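Esterase (PDB 3DOH) hydrolyses carboxylic esters as a thermostable esterase, pairing an alpha/beta-hydrolase domain with an immunoglobulin-like N-terminal domain. Local coordinates at residues E18-C23 / E136-I141; V25-P30 / Y110-L115; D41-K46 / K79-E84; L115-D120 / E125-T130. One frame throughout, in Å; residues are numbered along the deposited sequence.

Interaction 1: E18-C23 / E136-I141; sequences EGEKVC and EKHLII. With SO4 (sulfate ion), chain F; SO4 (sulfate ion), chain G.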
# COMPACT_ATOMS: atom_id res chain seq x y z
N GLU A 18 -13.60 -12.84 -21.85
CA GLU A 18 -12.28 -13.28 -22.34
C GLU A 18 -12.19 -14.81 -22.47
O GLU A 18 -11.10 -15.38 -22.58
CB GLU A 18 -11.16 -12.73 -21.47
CG GLU A 18 -11.42 -11.29 -20.93
CD GLU A 18 -11.84 -11.25 -19.44
OE1 GLU A 18 -13.09 -11.26 -19.14
OE2 GLU A 18 -10.90 -11.20 -18.58
N GLY A 19 -13.36 -15.47 -22.45
CA GLY A 19 -13.45 -16.91 -22.61
C GLY A 19 -13.96 -17.66 -21.40
O GLY A 19 -14.34 -17.05 -20.38
N GLU A 20 -13.97 -18.98 -21.52
CA GLU A 20 -14.64 -19.84 -20.55
C GLU A 20 -13.75 -20.07 -19.33
O GLU A 20 -12.58 -20.42 -19.45
CB GLU A 20 -15.01 -21.18 -21.18
CG GLU A 20 -15.57 -22.19 -20.20
CD GLU A 20 -15.40 -23.62 -20.68
OE1 GLU A 20 -14.38 -23.90 -21.36
OE2 GLU A 20 -16.27 -24.46 -20.39
N LYS A 21 -14.33 -19.87 -18.15
CA LYS A 21 -13.62 -19.98 -16.90
C LYS A 21 -14.43 -20.88 -16.01
O LYS A 21 -15.66 -20.93 -16.11
CB LYS A 21 -13.49 -18.64 -16.18
CG LYS A 21 -12.82 -17.42 -16.88
CD LYS A 21 -12.74 -16.27 -15.85
CE LYS A 21 -12.02 -15.07 -16.35
NZ LYS A 21 -10.59 -15.34 -16.56
N VAL A 22 -13.74 -21.57 -15.12
CA VAL A 22 -14.40 -22.27 -14.03
C VAL A 22 -14.73 -21.22 -12.94
O VAL A 22 -13.81 -20.65 -12.32
CB VAL A 22 -13.49 -23.35 -13.39
CG1 VAL A 22 -14.29 -24.17 -12.44
CG2 VAL A 22 -12.89 -24.24 -14.42
N CYS A 23 -16.02 -21.00 -12.72
CA CYS A 23 -16.51 -19.95 -11.82
C CYS A 23 -17.08 -20.53 -10.54
O CYS A 23 -17.18 -19.84 -9.53
CB CYS A 23 -17.57 -19.09 -12.53
SG CYS A 23 -19.06 -19.99 -12.92
N GLU A 136 -18.10 -31.85 -15.02
CA GLU A 136 -18.13 -30.45 -15.38
C GLU A 136 -19.62 -30.15 -15.61
O GLU A 136 -20.41 -31.06 -15.74
CB GLU A 136 -17.27 -30.22 -16.62
CG GLU A 136 -15.85 -30.83 -16.52
CD GLU A 136 -14.89 -30.36 -17.62
OE1 GLU A 136 -15.29 -29.54 -18.46
OE2 GLU A 136 -13.72 -30.80 -17.66
N LYS A 137 -20.02 -28.88 -15.59
CA LYS A 137 -21.37 -28.43 -16.02
C LYS A 137 -21.04 -27.15 -16.77
O LYS A 137 -20.46 -26.25 -16.15
CB LYS A 137 -22.25 -28.10 -14.80
CG LYS A 137 -23.76 -28.26 -14.95
CD LYS A 137 -24.45 -26.98 -15.40
CE LYS A 137 -26.02 -27.07 -15.29
NZ LYS A 137 -26.73 -27.64 -16.53
N HIS A 138 -21.39 -27.07 -18.05
CA HIS A 138 -20.99 -25.95 -18.88
C HIS A 138 -22.16 -25.00 -19.14
O HIS A 138 -22.98 -25.24 -20.02
CB HIS A 138 -20.42 -26.45 -20.21
CG HIS A 138 -19.33 -27.47 -20.06
ND1 HIS A 138 -19.35 -28.68 -20.72
CD2 HIS A 138 -18.20 -27.46 -19.32
CE1 HIS A 138 -18.27 -29.37 -20.40
NE2 HIS A 138 -17.56 -28.65 -19.55
N LEU A 139 -22.23 -23.94 -18.35
CA LEU A 139 -23.46 -23.18 -18.19
C LEU A 139 -23.76 -22.35 -19.44
O LEU A 139 -23.22 -21.25 -19.61
CB LEU A 139 -23.38 -22.27 -16.97
CG LEU A 139 -23.84 -22.88 -15.64
CD1 LEU A 139 -23.71 -21.87 -14.51
CD2 LEU A 139 -25.26 -23.40 -15.75
N ILE A 140 -24.61 -22.88 -20.31
CA ILE A 140 -25.00 -22.17 -21.52
C ILE A 140 -24.39 -22.82 -22.76
O ILE A 140 -25.01 -22.85 -23.83
CB ILE A 140 -24.59 -20.69 -21.48
CG1 ILE A 140 -25.18 -20.01 -20.24
CG2 ILE A 140 -25.03 -19.97 -22.74
CD1 ILE A 140 -26.67 -19.77 -20.32
N ILE A 141 -23.18 -23.35 -22.61
CA ILE A 141 -22.56 -24.16 -23.65
C ILE A 141 -23.24 -25.52 -23.77
O ILE A 141 -23.19 -26.16 -24.82
CB ILE A 141 -21.06 -24.36 -23.39
CG1 ILE A 141 -20.27 -23.12 -23.79
CG2 ILE A 141 -20.55 -25.58 -24.14
CD1 ILE A 141 -18.77 -23.26 -23.62
S SO4 F . -27.78 -23.62 -18.29
O1 SO4 F . -27.01 -24.85 -18.07
O2 SO4 F . -28.55 -23.28 -17.11
O3 SO4 F . -28.71 -23.80 -19.37
O4 SO4 F . -26.90 -22.51 -18.63
S SO4 G . -21.48 -29.92 -23.37
O1 SO4 G . -20.33 -29.74 -24.26
O2 SO4 G . -21.35 -31.25 -22.77
O3 SO4 G . -22.75 -29.79 -24.10
O4 SO4 G . -21.44 -28.90 -22.31
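The carboxylate of E20 meets the imidazole of H138 through OE2, which approaches the ring carbon CD2 obliquely at 3.7 Å, the two planes 61° apart. CG opposite the backbone N (chi1 173°) and an extended chain carry the E20 carboxylate to H138. I141 CD1 is the other neighbour of E20 OE2, at 4.3 Å. One step outward, both ring nitrogens of H138 are engaged. NE2 donates to the anti lone pair of E136 OE1 at 2.7 Å, almost straight at 175° and in the ring plane, while ND1 donates to O4 of sulfate G at 2.6 Å. This is consistent with a doubly protonated ring, at least while the sulfate is bound; both sulfates probably come from the crystallisation liquor. R105 forms salt bridges with E20 and E136, probably offsetting their like charges, and T13 and Y191 bond to OE2 of E20. With an alanine in place of H138, E136 and sulfate G would probably each lose an N-H, and a gap would open beside the E20 carboxylate. K137 NZ holds sulfate F. Strand 8-16 pairs with both strand 19-29 and strand 129-139, while Y191 and helix 192-195 press on E20 and I141, placing the contact where the two domains meet.

Interaction 2: V25-P30 / Y110-L115; sequences VVIEYP and YIVSQL
Apolar packing joins V25 and I27 to V112. CG1 of V25 slides past CG2 of V112 at 3.9 Å, whereas I27 reaches out tip to tip, its CD1 4.1 Å from CG1 of V112; the single valine thus spreads its two methyls over two residues of the facing strand. Within the 25-30 segment, CG2 of I27 also rests on one face of the Y29 ring, near its rim. The polar contribution is one hydrogen bond, from OH of Y29 to OE1 of Q114 at 2.7 Å. The donor is tilted 24° from the carbonyl plane, and ring and amide are turned 49° against each other. With CG opposite its backbone N (chi1 -174°) and an extended chain, Q114 carries its amide across to the tyrosine, and NE2 is held by the carbonyls of V116 and V126, which fixes the rotation. A phenylalanine in place of Y29 would probably leave OE1 of this buried amide without its donor. The strands cross at -56° with axes 9.6 Å apart, as in facing layers of an immunoglobulin-like sandwich: strand 19-29 runs between 8-16 and 80-85, and strand 110-114 between 43-48 and 129-139.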
# COMPACT_ATOMS: atom_id res chain seq x y z
N VAL A 25 -17.66 -24.35 -7.96
CA VAL A 25 -17.57 -25.75 -7.70
C VAL A 25 -18.79 -26.05 -6.85
O VAL A 25 -19.03 -25.39 -5.83
CB VAL A 25 -16.25 -26.08 -6.96
CG1 VAL A 25 -16.37 -27.38 -6.25
CG2 VAL A 25 -15.08 -26.09 -7.92
N VAL A 26 -19.57 -27.03 -7.29
CA VAL A 26 -20.76 -27.48 -6.56
C VAL A 26 -20.58 -28.90 -6.01
O VAL A 26 -20.31 -29.85 -6.76
CB VAL A 26 -22.03 -27.44 -7.44
CG1 VAL A 26 -23.18 -28.12 -6.76
CG2 VAL A 26 -22.41 -25.99 -7.77
N ILE A 27 -20.77 -29.05 -4.70
CA ILE A 27 -20.63 -30.36 -4.06
C ILE A 27 -22.02 -30.87 -3.70
O ILE A 27 -22.78 -30.15 -3.07
CB ILE A 27 -19.77 -30.28 -2.77
CG1 ILE A 27 -18.44 -29.51 -3.04
CG2 ILE A 27 -19.61 -31.69 -2.17
CD1 ILE A 27 -17.76 -28.90 -1.85
N GLU A 28 -22.35 -32.08 -4.13
CA GLU A 28 -23.62 -32.71 -3.72
C GLU A 28 -23.36 -33.60 -2.53
O GLU A 28 -22.72 -34.66 -2.66
CB GLU A 28 -24.29 -33.52 -4.85
CG GLU A 28 -25.61 -34.19 -4.40
CD GLU A 28 -26.48 -34.75 -5.54
OE1 GLU A 28 -25.99 -35.40 -6.49
OE2 GLU A 28 -27.71 -34.55 -5.47
N TYR A 29 -23.84 -33.16 -1.38
CA TYR A 29 -23.72 -33.89 -0.14
C TYR A 29 -24.80 -34.98 0.02
O TYR A 29 -25.88 -34.86 -0.57
CB TYR A 29 -23.77 -32.90 1.02
CG TYR A 29 -22.41 -32.25 1.25
CD1 TYR A 29 -21.42 -32.91 1.98
CD2 TYR A 29 -22.12 -30.98 0.74
CE1 TYR A 29 -20.18 -32.33 2.21
CE2 TYR A 29 -20.88 -30.38 0.96
CZ TYR A 29 -19.91 -31.06 1.69
OH TYR A 29 -18.67 -30.48 1.91
N PRO A 30 -24.51 -36.05 0.82
CA PRO A 30 -25.53 -37.11 1.03
C PRO A 30 -26.82 -36.61 1.74
O PRO A 30 -27.90 -37.09 1.41
CB PRO A 30 -24.76 -38.19 1.84
CG PRO A 30 -23.31 -37.88 1.68
CD PRO A 30 -23.26 -36.38 1.54
N TYR A 110 -8.94 -30.65 -11.06
CA TYR A 110 -9.21 -29.95 -9.84
C TYR A 110 -9.24 -30.88 -8.68
O TYR A 110 -9.66 -32.04 -8.78
CB TYR A 110 -10.56 -29.29 -9.92
CG TYR A 110 -10.53 -27.92 -10.50
CD1 TYR A 110 -10.11 -27.70 -11.82
CD2 TYR A 110 -10.95 -26.82 -9.75
CE1 TYR A 110 -10.11 -26.41 -12.37
CE2 TYR A 110 -10.95 -25.54 -10.29
CZ TYR A 110 -10.54 -25.34 -11.58
OH TYR A 110 -10.53 -24.06 -12.09
N ILE A 111 -8.82 -30.36 -7.54
CA ILE A 111 -9.07 -31.05 -6.31
C ILE A 111 -9.69 -30.05 -5.35
O ILE A 111 -9.32 -28.87 -5.36
CB ILE A 111 -7.81 -31.77 -5.80
CG1 ILE A 111 -8.00 -32.34 -4.40
CG2 ILE A 111 -6.59 -30.90 -5.88
CD1 ILE A 111 -6.85 -33.32 -4.08
N VAL A 112 -10.65 -30.56 -4.58
CA VAL A 112 -11.48 -29.78 -3.74
C VAL A 112 -11.47 -30.38 -2.37
O VAL A 112 -11.43 -31.61 -2.23
CB VAL A 112 -12.92 -29.85 -4.24
CG1 VAL A 112 -13.90 -29.08 -3.31
CG2 VAL A 112 -13.00 -29.32 -5.63
N SER A 113 -11.53 -29.52 -1.35
CA SER A 113 -11.66 -29.99 0.01
C SER A 113 -12.64 -29.26 0.90
O SER A 113 -12.72 -28.04 0.92
CB SER A 113 -10.32 -29.93 0.70
OG SER A 113 -9.65 -31.12 0.44
N GLN A 114 -13.36 -30.06 1.68
CA GLN A 114 -13.96 -29.56 2.88
C GLN A 114 -13.01 -29.82 3.99
O GLN A 114 -12.70 -30.95 4.25
CB GLN A 114 -15.24 -30.30 3.16
CG GLN A 114 -15.96 -29.70 4.31
CD GLN A 114 -16.84 -30.70 4.92
OE1 GLN A 114 -17.60 -31.35 4.21
NE2 GLN A 114 -16.74 -30.88 6.23
N LEU A 115 -12.56 -28.78 4.66
CA LEU A 115 -11.41 -28.87 5.54
C LEU A 115 -11.74 -29.15 6.99
O LEU A 115 -10.92 -29.71 7.73
CB LEU A 115 -10.63 -27.57 5.47
CG LEU A 115 -10.06 -27.26 4.11
CD1 LEU A 115 -9.59 -25.80 4.00
CD2 LEU A 115 -8.95 -28.22 3.83

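Interaction 3: D41-K46 / K79-E84; sequences DQFSVK and KYVVLE
The ring of F43 takes a methyl of L83 over one face: CD2 stands 3.8 Å from the ring centroid and 18° off the normal, a CH-pi contact shifted toward CG. V81 approaches the far end of the same ring at a slant, its CG1 4.1 Å from CZ. Y29 and Q114 also touch the phenylalanine. This is core packing of the immunoglobulin-like sandwich, in which strands 43-46 and 80-84 cross at -57° with their axes 9.3 Å apart, too far for backbone pairing, so side chains alone fill the space between the layers. Alternation along each strand sorts the residues. F43 and V45 point inward to meet V81 and L83, whereas S44 points away from this contact and packs against L115 of the second subunit, and K46 on that outer side bonds weakly to the carbonyl of D41 there. L83 does most of the joining because its two methyls diverge. Its side chain crosses that of F43 at about a right angle, and with CG opposite the carbonyl carbon (chi1 -58°) CD2 is laid on the aromatic face while the other branch serves the neighbouring valine: CD1 of L83 packs against CG2 of V45 at 3.6 Å.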
# COMPACT_ATOMS: atom_id res chain seq x y z
N ASP A 41 -13.71 -20.15 4.29
CA ASP A 41 -12.52 -20.75 4.89
C ASP A 41 -12.69 -22.19 5.38
O ASP A 41 -11.82 -22.72 6.07
CB ASP A 41 -11.96 -19.85 6.00
CG ASP A 41 -12.92 -19.68 7.19
OD1 ASP A 41 -12.46 -19.08 8.17
OD2 ASP A 41 -14.11 -20.13 7.17
N GLN A 42 -13.82 -22.81 5.05
CA GLN A 42 -14.05 -24.20 5.44
C GLN A 42 -13.73 -25.14 4.26
O GLN A 42 -13.81 -26.36 4.37
CB GLN A 42 -15.48 -24.43 5.89
CG GLN A 42 -15.99 -23.57 7.06
CD GLN A 42 -17.47 -23.82 7.31
OE1 GLN A 42 -18.28 -23.74 6.39
NE2 GLN A 42 -17.82 -24.15 8.55
N PHE A 43 -13.35 -24.55 3.14
CA PHE A 43 -13.15 -25.34 1.95
C PHE A 43 -11.87 -24.91 1.25
O PHE A 43 -11.31 -23.88 1.56
CB PHE A 43 -14.32 -25.11 1.03
CG PHE A 43 -15.64 -25.55 1.59
CD1 PHE A 43 -16.15 -26.81 1.28
CD2 PHE A 43 -16.38 -24.70 2.40
CE1 PHE A 43 -17.38 -27.22 1.77
CE2 PHE A 43 -17.61 -25.10 2.91
CZ PHE A 43 -18.11 -26.37 2.59
N SER A 44 -11.45 -25.70 0.29
CA SER A 44 -10.31 -25.35 -0.51
C SER A 44 -10.58 -25.75 -1.95
O SER A 44 -11.22 -26.79 -2.20
CB SER A 44 -9.12 -26.13 -0.03
OG SER A 44 -7.99 -25.76 -0.76
N VAL A 45 -10.12 -24.97 -2.91
CA VAL A 45 -10.28 -25.38 -4.30
C VAL A 45 -8.95 -25.19 -5.05
O VAL A 45 -8.32 -24.17 -4.89
CB VAL A 45 -11.44 -24.61 -4.95
CG1 VAL A 45 -11.54 -24.91 -6.44
CG2 VAL A 45 -12.77 -24.96 -4.29
N LYS A 46 -8.51 -26.16 -5.84
CA LYS A 46 -7.19 -26.02 -6.53
C LYS A 46 -7.23 -26.53 -7.94
O LYS A 46 -7.99 -27.44 -8.20
CB LYS A 46 -6.07 -26.73 -5.77
CG LYS A 46 -5.59 -25.95 -4.57
CD LYS A 46 -4.73 -26.77 -3.63
CE LYS A 46 -4.35 -25.96 -2.37
NZ LYS A 46 -3.75 -24.59 -2.68
N LYS A 79 -28.90 -30.13 -0.46
CA LYS A 79 -27.82 -31.08 -0.67
C LYS A 79 -26.69 -30.48 -1.51
O LYS A 79 -25.57 -31.02 -1.56
CB LYS A 79 -28.33 -32.41 -1.24
CG LYS A 79 -29.03 -32.31 -2.59
CD LYS A 79 -30.35 -33.08 -2.61
CE LYS A 79 -30.15 -34.53 -3.03
NZ LYS A 79 -31.19 -34.97 -4.05
N TYR A 80 -26.94 -29.35 -2.17
CA TYR A 80 -25.87 -28.77 -2.97
C TYR A 80 -25.17 -27.63 -2.26
O TYR A 80 -25.82 -26.70 -1.75
CB TYR A 80 -26.40 -28.29 -4.31
CG TYR A 80 -26.97 -29.38 -5.16
CD1 TYR A 80 -26.13 -30.19 -5.91
CD2 TYR A 80 -28.34 -29.61 -5.22
CE1 TYR A 80 -26.62 -31.20 -6.71
CE2 TYR A 80 -28.86 -30.64 -6.02
CZ TYR A 80 -27.98 -31.42 -6.77
OH TYR A 80 -28.42 -32.45 -7.56
N VAL A 81 -23.85 -27.71 -2.20
CA VAL A 81 -23.06 -26.61 -1.69
C VAL A 81 -22.26 -26.00 -2.85
O VAL A 81 -21.49 -26.69 -3.56
CB VAL A 81 -22.18 -27.06 -0.49
CG1 VAL A 81 -21.06 -26.05 -0.20
CG2 VAL A 81 -23.06 -27.28 0.73
N VAL A 82 -22.48 -24.70 -3.02
CA VAL A 82 -21.84 -23.90 -4.01
C VAL A 82 -20.68 -23.13 -3.43
O VAL A 82 -20.82 -22.42 -2.43
CB VAL A 82 -22.82 -22.88 -4.63
CG1 VAL A 82 -22.06 -21.86 -5.57
CG2 VAL A 82 -23.89 -23.60 -5.42
N LEU A 83 -19.54 -23.27 -4.08
CA LEU A 83 -18.36 -22.51 -3.75
C LEU A 83 -18.11 -21.64 -4.95
O LEU A 83 -17.75 -22.15 -6.01
CB LEU A 83 -17.17 -23.47 -3.61
CG LEU A 83 -17.24 -24.60 -2.59
CD1 LEU A 83 -15.96 -25.36 -2.67
CD2 LEU A 83 -17.47 -24.07 -1.18
N GLU A 84 -18.31 -20.34 -4.82
CA GLU A 84 -18.05 -19.47 -5.94
C GLU A 84 -16.57 -19.08 -5.98
O GLU A 84 -15.93 -18.93 -4.95
CB GLU A 84 -19.03 -18.29 -5.87
CG GLU A 84 -18.41 -16.92 -5.99
CD GLU A 84 -19.26 -15.95 -6.80
OE1 GLU A 84 -20.52 -16.09 -6.78
OE2 GLU A 84 -18.66 -15.07 -7.46

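Interaction 4: L115-D120 / E125-T130; sequences LVPIFD and EVEPFT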
# COMPACT_ATOMS: atom_id res chain seq x y z
N LEU A 115 -12.56 -28.78 4.66
CA LEU A 115 -11.41 -28.87 5.54
C LEU A 115 -11.74 -29.15 6.99
O LEU A 115 -10.92 -29.71 7.73
CB LEU A 115 -10.63 -27.57 5.47
CG LEU A 115 -10.06 -27.26 4.11
CD1 LEU A 115 -9.59 -25.80 4.00
CD2 LEU A 115 -8.95 -28.22 3.83
N VAL A 116 -12.92 -28.72 7.40
CA VAL A 116 -13.35 -28.79 8.77
C VAL A 116 -14.70 -29.46 8.72
O VAL A 116 -15.35 -29.48 7.65
CB VAL A 116 -13.54 -27.40 9.35
CG1 VAL A 116 -12.20 -26.71 9.52
CG2 VAL A 116 -14.52 -26.57 8.51
N PRO A 117 -15.15 -30.01 9.86
CA PRO A 117 -16.46 -30.62 9.82
C PRO A 117 -17.48 -29.54 9.51
O PRO A 117 -17.16 -28.37 9.64
CB PRO A 117 -16.62 -31.17 11.25
CG PRO A 117 -15.22 -31.29 11.77
CD PRO A 117 -14.54 -30.09 11.20
N ILE A 118 -18.68 -29.90 9.07
CA ILE A 118 -19.75 -28.92 8.83
C ILE A 118 -21.10 -29.39 9.35
O ILE A 118 -21.36 -30.61 9.46
CB ILE A 118 -19.91 -28.51 7.36
CG1 ILE A 118 -20.09 -29.77 6.49
CG2 ILE A 118 -18.77 -27.62 6.91
CD1 ILE A 118 -20.96 -29.57 5.23
N PHE A 119 -21.95 -28.42 9.67
CA PHE A 119 -23.23 -28.74 10.27
C PHE A 119 -24.21 -29.16 9.17
O PHE A 119 -24.24 -28.53 8.11
CB PHE A 119 -23.76 -27.54 11.10
CG PHE A 119 -23.04 -27.36 12.43
CD1 PHE A 119 -23.24 -28.27 13.49
CD2 PHE A 119 -22.14 -26.29 12.63
CE1 PHE A 119 -22.58 -28.11 14.73
CE2 PHE A 119 -21.46 -26.11 13.86
CZ PHE A 119 -21.69 -27.02 14.91
N ASP A 120 -24.96 -30.24 9.38
CA ASP A 120 -26.09 -30.55 8.49
C ASP A 120 -27.49 -30.37 9.14
O ASP A 120 -27.60 -30.13 10.36
CB ASP A 120 -25.92 -31.90 7.77
CG ASP A 120 -26.67 -33.03 8.45
OD1 ASP A 120 -27.12 -32.82 9.59
OD2 ASP A 120 -26.81 -34.11 7.83
N GLU A 125 -23.13 -33.37 11.87
CA GLU A 125 -21.71 -33.30 11.36
C GLU A 125 -21.28 -34.14 10.14
O GLU A 125 -21.23 -35.39 10.22
CB GLU A 125 -20.68 -33.50 12.48
CG GLU A 125 -20.62 -32.32 13.47
CD GLU A 125 -19.20 -31.85 13.78
OE1 GLU A 125 -18.97 -30.61 13.68
OE2 GLU A 125 -18.32 -32.70 14.13
N VAL A 126 -20.96 -33.45 9.04
CA VAL A 126 -20.30 -34.10 7.88
C VAL A 126 -18.79 -33.91 8.03
O VAL A 126 -18.32 -32.81 8.29
CB VAL A 126 -20.78 -33.56 6.51
CG1 VAL A 126 -20.25 -34.45 5.37
CG2 VAL A 126 -22.31 -33.48 6.44
N GLU A 127 -18.04 -35.00 7.93
CA GLU A 127 -16.61 -34.94 8.17
C GLU A 127 -15.85 -34.43 6.93
O GLU A 127 -16.34 -34.58 5.80
CB GLU A 127 -16.08 -36.30 8.67
CG GLU A 127 -16.59 -36.73 10.09
CD GLU A 127 -16.05 -35.85 11.25
OE1 GLU A 127 -14.82 -35.69 11.35
OE2 GLU A 127 -16.85 -35.33 12.07
N PRO A 128 -14.69 -33.79 7.15
CA PRO A 128 -13.78 -33.41 6.06
C PRO A 128 -13.57 -34.49 4.96
O PRO A 128 -13.52 -35.69 5.25
CB PRO A 128 -12.47 -33.16 6.81
CG PRO A 128 -12.89 -32.68 8.14
CD PRO A 128 -14.20 -33.34 8.46
N PHE A 129 -13.48 -34.05 3.71
CA PHE A 129 -13.17 -34.94 2.58
C PHE A 129 -12.31 -34.19 1.58
O PHE A 129 -12.25 -32.97 1.58
CB PHE A 129 -14.46 -35.46 1.88
CG PHE A 129 -15.06 -34.47 0.90
CD1 PHE A 129 -14.59 -34.40 -0.43
CD2 PHE A 129 -16.07 -33.59 1.32
CE1 PHE A 129 -15.12 -33.50 -1.32
CE2 PHE A 129 -16.59 -32.67 0.45
CZ PHE A 129 -16.13 -32.63 -0.87
N THR A 130 -11.66 -34.93 0.69
CA THR A 130 -10.86 -34.35 -0.37
C THR A 130 -11.10 -35.18 -1.59
O THR A 130 -11.33 -36.37 -1.47
CB THR A 130 -9.39 -34.39 -0.04
OG1 THR A 130 -9.20 -33.78 1.23
CG2 THR A 130 -8.58 -33.64 -1.08
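P117 lays its ring alongside the side chain of E125, both pointing the same way, with CB 3.4 Å from OE1 of the glutamate. The bend of the E125 chain at chi2 (-133°) folds the carboxylate back, so that it lies against the proline ring. On its other flank CG of P117 meets CD of P128 at 4.0 Å, and CG of P128 in turn sits 3.6 Å from the carbonyl O of L115. Next along, I118 and V126 form a single antiparallel bridge as a hydrogen-bonded pair: I118 N donates to V126 O at 3.0 Å, and V126 N to I118 O at 2.9 Å, both in the carbonyl plane. CA-H...O contacts support them, from CA of P117 to V126 O and from CA of E125 to I118 O. The side chains of this pair lie next to each other, CG1 of I118 3.9 Å from CB of V126, and Y29 covers both. V126 O receives a further bond from NE2 of Q114, which ties the bridge to strand 110-114. D120 bonds through OD1 to the backbone N of D122, within the turn that joins the two runs. V116 and P128 face Y53 and T130 of the second subunit. P128 has no amide hydrogen to give, which is consistent with the ladder stopping on the side toward L115; beyond the bridge, the two runs of this hairpin-like loop meet there through proline rings and the E125 side chain.

Interactions 2, 3 and 4 cluster in the immunoglobulin-like domain, whereas interaction 1 stands apart at the face toward the hydrolase domain. The centres of interactions 2 and 3 are about 6 Å apart, and their four strands interlock: 19-29 pairs with 80-85, and 110-114 with 43-48, giving one continuous sandwich core. Interaction 4, its centre about 10 Å from that of interaction 2 and sharing L115 with it, closes the far end of that core. The centre of interaction 1 lies about 18 Å from that of interaction 2 and 28 Å from that of interaction 4. Along the chain the other three fall within its span. Strands 19-29 and 129-139 extend from the sandwich core to the domain boundary.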